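Lactate racemase apoprotein (Thermoanaerobacterium thermosaccharolyticum, PDB 2YJG) interconverts the D- and L-isomers of lactate as a homodimer, once its apoprotein has acquired a nickel-pincer nucleotide cofactor. Local coordinates at residues Asp290-Tyr294 / Glu318-Gly324; Gly311-Ala317 / His370-Thr376. All blocks are in the same frame, centred on the assembly; numbering follows the deposited sequence.

Contact 1 (Asp290-Tyr294 / Glu318-Gly324); sequences DQNIY and ECADGHG
From D290 to Y294 the backbone runs along E318-G324 through four main-chain hydrogen bonds, C319 N to D290 O, D321 N to Q291 O, I293 N to G322 O and Y294 N to H323 O. The type I turn C319-G322, closed by G322 N on C319 O, wraps the carbonyl of Q291, so that D321 N reaches Q291 O at 2.8 Å. The carboxylate of D290 curls back over its own backbone (chi1 77°), where OD2 takes the N-H of E318 at 3.0 Å; the bond is almost straight (172°), but the donor stands over the carboxylate plane. D290 OD2 also accepts from G9 N, giving this buried oxygen two N-H donors. A water in contact with D290 OD1 and E318 OE1 accepts the N-H of A320, and probably eases the proximity of the two carboxylates. C319 SG, turned beside its own backbone N, lies 3.4 Å from I293 N and 3.8 Å from I293 CG1. The N292 side chain lies over G324 CA, with N292 CG 3.5 Å from it. Its OD1 is drawn round to Q295 N, capping helix 293-305. The ring of Y294 leads away from the loop toward F328, which it meets edge-to-face; its CB sits 3.8 Å from G324 O. The Q291 amide slants past the D321 carboxylate, their planes 42° apart, with Q291 NE2 3.5 Å from D321 OD2. The arrangement is a helix N-cap braced by the loop that follows a parallel strand, at the end of the sheet where Q295 and K298, substrate-binding residues by similarity, extend from helix 293-305.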
loop_
_atom_site.group_PDB
_atom_site.type_symbol
_atom_site.label_atom_id
_atom_site.label_comp_id
_atom_site.label_asym_id
_atom_site.label_seq_id
_atom_site.Cartn_x
_atom_site.Cartn_y
_atom_site.Cartn_z
ATOM N N ASP A 290 19.024 20.943 -4.146
ATOM C CA ASP A 290 20.023 21.702 -3.357
ATOM C C ASP A 290 19.812 21.606 -1.857
ATOM O O ASP A 290 20.183 22.514 -1.116
ATOM C CB ASP A 290 20.127 23.182 -3.835
ATOM C CG ASP A 290 18.957 24.083 -3.344
ATOM O OD1 ASP A 290 17.926 23.590 -2.849
ATOM O OD2 ASP A 290 19.060 25.307 -3.482
ATOM N N GLN A 291 19.312 20.456 -1.401
ATOM C CA GLN A 291 18.878 20.343 -0.003
ATOM C C GLN A 291 19.996 20.191 1.007
ATOM O O GLN A 291 19.779 20.377 2.200
ATOM C CB GLN A 291 17.814 19.253 0.207
ATOM C CG GLN A 291 18.198 17.899 -0.136
ATOM C CD GLN A 291 17.045 16.872 -0.115
ATOM O OE1 GLN A 291 17.278 15.704 -0.439
ATOM N NE2 GLN A 291 15.836 17.287 0.244
ATOM N N ASN A 292 21.189 19.887 0.553
ATOM C CA ASN A 292 22.338 19.752 1.462
ATOM C C ASN A 292 23.646 19.927 0.720
ATOM O O ASN A 292 23.680 19.856 -0.528
ATOM C CB ASN A 292 22.244 18.417 2.243
ATOM C CG ASN A 292 22.274 17.219 1.363
ATOM O OD1 ASN A 292 23.137 17.137 0.489
ATOM N ND2 ASN A 292 21.327 16.271 1.547
ATOM N N ILE A 293 24.703 20.225 1.483
ATOM C CA ILE A 293 26.061 20.407 0.961
ATOM C C ILE A 293 26.554 19.209 0.162
ATOM O O ILE A 293 27.093 19.403 -0.943
ATOM C CB ILE A 293 27.073 20.854 2.013
ATOM C CG1 ILE A 293 26.544 22.077 2.756
ATOM C CG2 ILE A 293 28.408 21.213 1.343
ATOM C CD1 ILE A 293 27.493 22.545 3.881
ATOM N N TYR A 294 26.270 18.011 0.681
ATOM C CA TYR A 294 26.590 16.748 0.013
ATOM C C TYR A 294 26.133 16.809 -1.463
ATOM O O TYR A 294 26.903 16.543 -2.378
ATOM C CB TYR A 294 25.908 15.627 0.789
ATOM C CG TYR A 294 26.264 14.228 0.344
ATOM C CD1 TYR A 294 25.647 13.670 -0.749
ATOM C CD2 TYR A 294 27.204 13.458 1.032
ATOM C CE1 TYR A 294 25.961 12.376 -1.186
ATOM C CE2 TYR A 294 27.494 12.146 0.631
ATOM C CZ TYR A 294 26.880 11.622 -0.462
ATOM O OH TYR A 294 27.193 10.355 -0.865
ATOM N N GLU A 318 20.765 26.328 -1.180
ATOM C CA GLU A 318 20.151 26.690 0.120
ATOM C C GLU A 318 20.611 25.745 1.202
ATOM O O GLU A 318 20.924 26.164 2.319
ATOM C CB GLU A 318 18.642 26.625 -0.020
ATOM C CG GLU A 318 17.907 26.895 1.255
ATOM C CD GLU A 318 16.423 26.801 1.141
ATOM O OE1 GLU A 318 15.897 25.731 0.738
ATOM O OE2 GLU A 318 15.766 27.816 1.500
ATOM N N CYS A 319 20.704 24.453 0.863
ATOM C CA CYS A 319 21.168 23.446 1.824
ATOM C C CYS A 319 20.371 23.472 3.118
ATOM O O CYS A 319 20.927 23.476 4.205
ATOM C CB CYS A 319 22.676 23.560 2.114
ATOM S SG CYS A 319 23.702 23.353 0.596
ATOM N N ALA A 320 19.068 23.504 2.969
ATOM C CA ALA A 320 18.148 23.600 4.105
ATOM C C ALA A 320 18.373 22.485 5.119
ATOM O O ALA A 320 18.114 22.698 6.301
ATOM C CB ALA A 320 16.672 23.523 3.594
ATOM N N ASP A 321 18.794 21.308 4.646
ATOM C CA ASP A 321 19.039 20.153 5.502
ATOM C C ASP A 321 20.465 20.031 6.023
ATOM O O ASP A 321 20.769 19.041 6.708
ATOM C CB ASP A 321 18.618 18.874 4.793
ATOM C CG ASP A 321 17.124 18.842 4.484
ATOM O OD1 ASP A 321 16.340 19.499 5.195
ATOM O OD2 ASP A 321 16.718 18.135 3.565
ATOM N N GLY A 322 21.308 21.040 5.798
ATOM C CA GLY A 322 22.613 21.088 6.410
ATOM C C GLY A 322 23.639 20.393 5.527
ATOM O O GLY A 322 23.524 20.487 4.293
ATOM N N HIS A 323 24.617 19.689 6.115
ATOM C CA HIS A 323 25.743 19.166 5.329
ATOM C C HIS A 323 25.437 17.929 4.553
ATOM O O HIS A 323 26.151 17.649 3.619
ATOM C CB HIS A 323 27.050 18.974 6.128
ATOM C CG HIS A 323 26.864 18.225 7.415
ATOM N ND1 HIS A 323 26.316 16.959 7.475
ATOM C CD2 HIS A 323 27.183 18.559 8.692
ATOM C CE1 HIS A 323 26.245 16.567 8.740
ATOM N NE2 HIS A 323 26.767 17.523 9.500
ATOM N N GLY A 324 24.366 17.210 4.890
ATOM C CA GLY A 324 23.984 16.024 4.167
ATOM C C GLY A 324 24.739 14.706 4.442
ATOM O O GLY A 324 24.499 13.685 3.751
HETATM O O HOH W 1 17.342 23.411 0.158
#

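Contact 2 (Gly311-Ala317 / His370-Thr376); sequences GVIIIAA and HKVIMVT
H370 leads into the strand with its CB 3.9 Å from I313 CD1; its imidazole, crossing that isoleucine's side chain at a slant, is held through ND1 by I366 O of the preceding helix. K371 opens the pairing, its N-H on G311 O and its carbonyl receiving I313 N at 2.8 Å, while its aliphatic CB lies 4.1 Å from V312 CG2 and the rest of the chain bends away. V372 faces the other way: CG2 packs on I313 CB and CG1 on I315 CG2, on the face covered by helix 357-369. I373 donates to I313 O and accepts from I315 N, both bonds close to straight. Its CD1 presses on V312 CG1 at 3.4 Å, tighter than usual for two methyls; V312 CG1 is placed there by lying anti to its backbone N (chi1 -176°). This is an in-register parallel pair, the two strands inclined by 21°, inside the six-stranded parallel sheet of a three-layer alpha/beta/alpha arrangement; strand 279-283 bonds to the far edge of 311-316. M374 returns to the face of V372, its side chain running alongside I315 with M374 CG 3.8 Å from I315 CG2, and its bend at chi3 (77°) brings CE within 4.2 Å of A317 CB. M374 also touches S296 and M300 of helix 293-305. V375 shares the opposite face with I373, meeting I314 CG2 through its own CG2; V375 N binds I315 O and V375 O takes the N-H of A317. T376, past the strand, sets OG1 2.8 Å from A317 O, with E318 O and N380 ND2 also about this hydroxyl.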
loop_
_atom_site.group_PDB
_atom_site.type_symbol
_atom_site.label_atom_id
_atom_site.label_comp_id
_atom_site.label_asym_id
_atom_site.label_seq_id
_atom_site.Cartn_x
_atom_site.Cartn_y
_atom_site.Cartn_z
ATOM N N GLY A 311 40.863 29.460 -9.878
ATOM C CA GLY A 311 39.758 30.362 -9.963
ATOM C C GLY A 311 38.790 30.113 -8.828
ATOM O O GLY A 311 39.036 29.249 -7.981
ATOM N N VAL A 312 37.689 30.863 -8.844
ATOM C CA VAL A 312 36.676 30.843 -7.803
ATOM C C VAL A 312 35.357 30.364 -8.373
ATOM O O VAL A 312 34.911 30.832 -9.418
ATOM C CB VAL A 312 36.543 32.232 -7.178
ATOM C CG1 VAL A 312 35.535 32.227 -6.002
ATOM C CG2 VAL A 312 37.931 32.716 -6.693
ATOM N N ILE A 313 34.778 29.353 -7.728
ATOM C CA ILE A 313 33.470 28.880 -8.070
ATOM C C ILE A 313 32.504 29.388 -6.988
ATOM O O ILE A 313 32.709 29.102 -5.765
ATOM C CB ILE A 313 33.449 27.335 -8.108
ATOM C CG1 ILE A 313 34.344 26.803 -9.241
ATOM C CG2 ILE A 313 32.011 26.774 -8.215
ATOM C CD1 ILE A 313 34.889 25.283 -8.918
ATOM N N ILE A 314 31.493 30.144 -7.411
ATOM C CA ILE A 314 30.334 30.565 -6.552
ATOM C C ILE A 314 29.154 29.669 -6.855
ATOM O O ILE A 314 28.735 29.508 -8.012
ATOM C CB ILE A 314 29.887 32.026 -6.777
ATOM C CG1 ILE A 314 31.040 32.985 -6.561
ATOM C CG2 ILE A 314 28.701 32.353 -5.884
ATOM C CD1 ILE A 314 30.879 34.413 -7.190
ATOM N N ILE A 315 28.628 29.045 -5.817
ATOM C CA ILE A 315 27.507 28.151 -5.958
ATOM C C ILE A 315 26.371 28.577 -5.001
ATOM O O ILE A 315 26.585 28.711 -3.799
ATOM C CB ILE A 315 27.874 26.638 -5.730
ATOM C CG1 ILE A 315 26.639 25.838 -6.071
ATOM C CG2 ILE A 315 28.326 26.339 -4.333
ATOM C CD1 ILE A 315 26.754 24.406 -6.433
ATOM N N ALA A 316 25.169 28.746 -5.550
ATOM C CA ALA A 316 24.025 29.029 -4.746
ATOM C C ALA A 316 23.310 27.735 -4.518
ATOM O O ALA A 316 22.895 27.104 -5.459
ATOM C CB ALA A 316 23.102 30.058 -5.410
ATOM N N ALA A 317 23.201 27.358 -3.237
ATOM C CA ALA A 317 22.615 26.085 -2.772
ATOM C C ALA A 317 22.081 26.326 -1.338
ATOM O O ALA A 317 22.838 26.588 -0.412
ATOM C CB ALA A 317 23.670 24.933 -2.796
ATOM N N HIS A 370 40.766 25.072 -6.683
ATOM C CA HIS A 370 39.799 26.181 -6.791
ATOM C C HIS A 370 39.313 26.594 -5.436
ATOM O O HIS A 370 39.197 25.755 -4.537
ATOM C CB HIS A 370 38.564 25.763 -7.605
ATOM C CG HIS A 370 38.892 25.192 -8.933
ATOM N ND1 HIS A 370 39.026 23.838 -9.150
ATOM C CD2 HIS A 370 39.126 25.796 -10.123
ATOM C CE1 HIS A 370 39.352 23.636 -10.421
ATOM N NE2 HIS A 370 39.374 24.806 -11.041
ATOM N N LYS A 371 38.924 27.856 -5.305
ATOM C CA LYS A 371 38.184 28.285 -4.116
ATOM C C LYS A 371 36.717 28.154 -4.386
ATOM O O LYS A 371 36.300 28.450 -5.502
ATOM C CB LYS A 371 38.475 29.771 -3.844
ATOM C CG LYS A 371 39.932 30.073 -3.698
ATOM C CD LYS A 371 40.464 29.779 -2.354
ATOM C CE LYS A 371 42.036 29.846 -2.380
ATOM N NZ LYS A 371 42.614 30.400 -1.104
ATOM N N VAL A 372 35.940 27.738 -3.392
ATOM C CA VAL A 372 34.506 27.660 -3.533
ATOM C C VAL A 372 33.886 28.586 -2.510
ATOM O O VAL A 372 34.328 28.651 -1.308
ATOM C CB VAL A 372 34.003 26.230 -3.389
ATOM C CG1 VAL A 372 32.453 26.168 -3.419
ATOM C CG2 VAL A 372 34.617 25.350 -4.493
ATOM N N ILE A 373 32.940 29.367 -3.006
ATOM C CA ILE A 373 32.136 30.255 -2.174
ATOM C C ILE A 373 30.723 29.753 -2.212
ATOM O O ILE A 373 30.153 29.561 -3.294
ATOM C CB ILE A 373 32.164 31.758 -2.648
ATOM C CG1 ILE A 373 33.558 32.322 -2.496
ATOM C CG2 ILE A 373 31.141 32.619 -1.841
ATOM C CD1 ILE A 373 33.859 33.470 -3.355
ATOM N N MET A 374 30.133 29.503 -1.048
ATOM C CA MET A 374 28.757 29.044 -1.049
ATOM C C MET A 374 27.791 30.156 -0.540
ATOM O O MET A 374 27.937 30.684 0.553
ATOM C CB MET A 374 28.569 27.766 -0.226
ATOM C CG MET A 374 29.313 26.535 -0.697
ATOM S SD MET A 374 28.781 25.044 0.170
ATOM C CE MET A 374 27.287 24.716 -0.632
ATOM N N VAL A 375 26.815 30.489 -1.360
ATOM C CA VAL A 375 25.630 31.252 -0.960
ATOM C C VAL A 375 24.616 30.244 -0.486
ATOM O O VAL A 375 24.092 29.445 -1.254
ATOM C CB VAL A 375 25.063 32.131 -2.171
ATOM C CG1 VAL A 375 23.715 32.829 -1.853
ATOM C CG2 VAL A 375 26.146 33.169 -2.646
ATOM N N THR A 376 24.296 30.331 0.815
ATOM C CA THR A 376 23.586 29.308 1.507
ATOM C C THR A 376 22.940 29.899 2.756
ATOM O O THR A 376 23.300 30.963 3.157
ATOM C CB THR A 376 24.557 28.167 1.859
ATOM O OG1 THR A 376 23.797 27.044 2.218
ATOM C CG2 THR A 376 25.512 28.535 2.980
#

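How the contacts relate
Following the chain, D290-Y294 comes first, as the loop after strand 279-283 enters helix 293-305. That helix returns the chain to strand 311-316, whose continuation, E318-G324, closes contact 1 across 24 residues. Helices 326-333, 338-346 and 357-369 intervene before H370-T376 pairs with G311-A317 to close contact 2 across 53. The two loops cross, because G311-A317 lies between the partners of contact 1 while its partner, H370-T376, comes after E318-G324, so the segments alternate. A317 and E318 are consecutive, so the strand of contact 2 feeds into the loop of contact 1. The contacts touch: T376 OG1 lies against C319 CB, D290 OD2 against A317 CA, and I293 CG2 against M374 SD, joining the helix start to the strand ends.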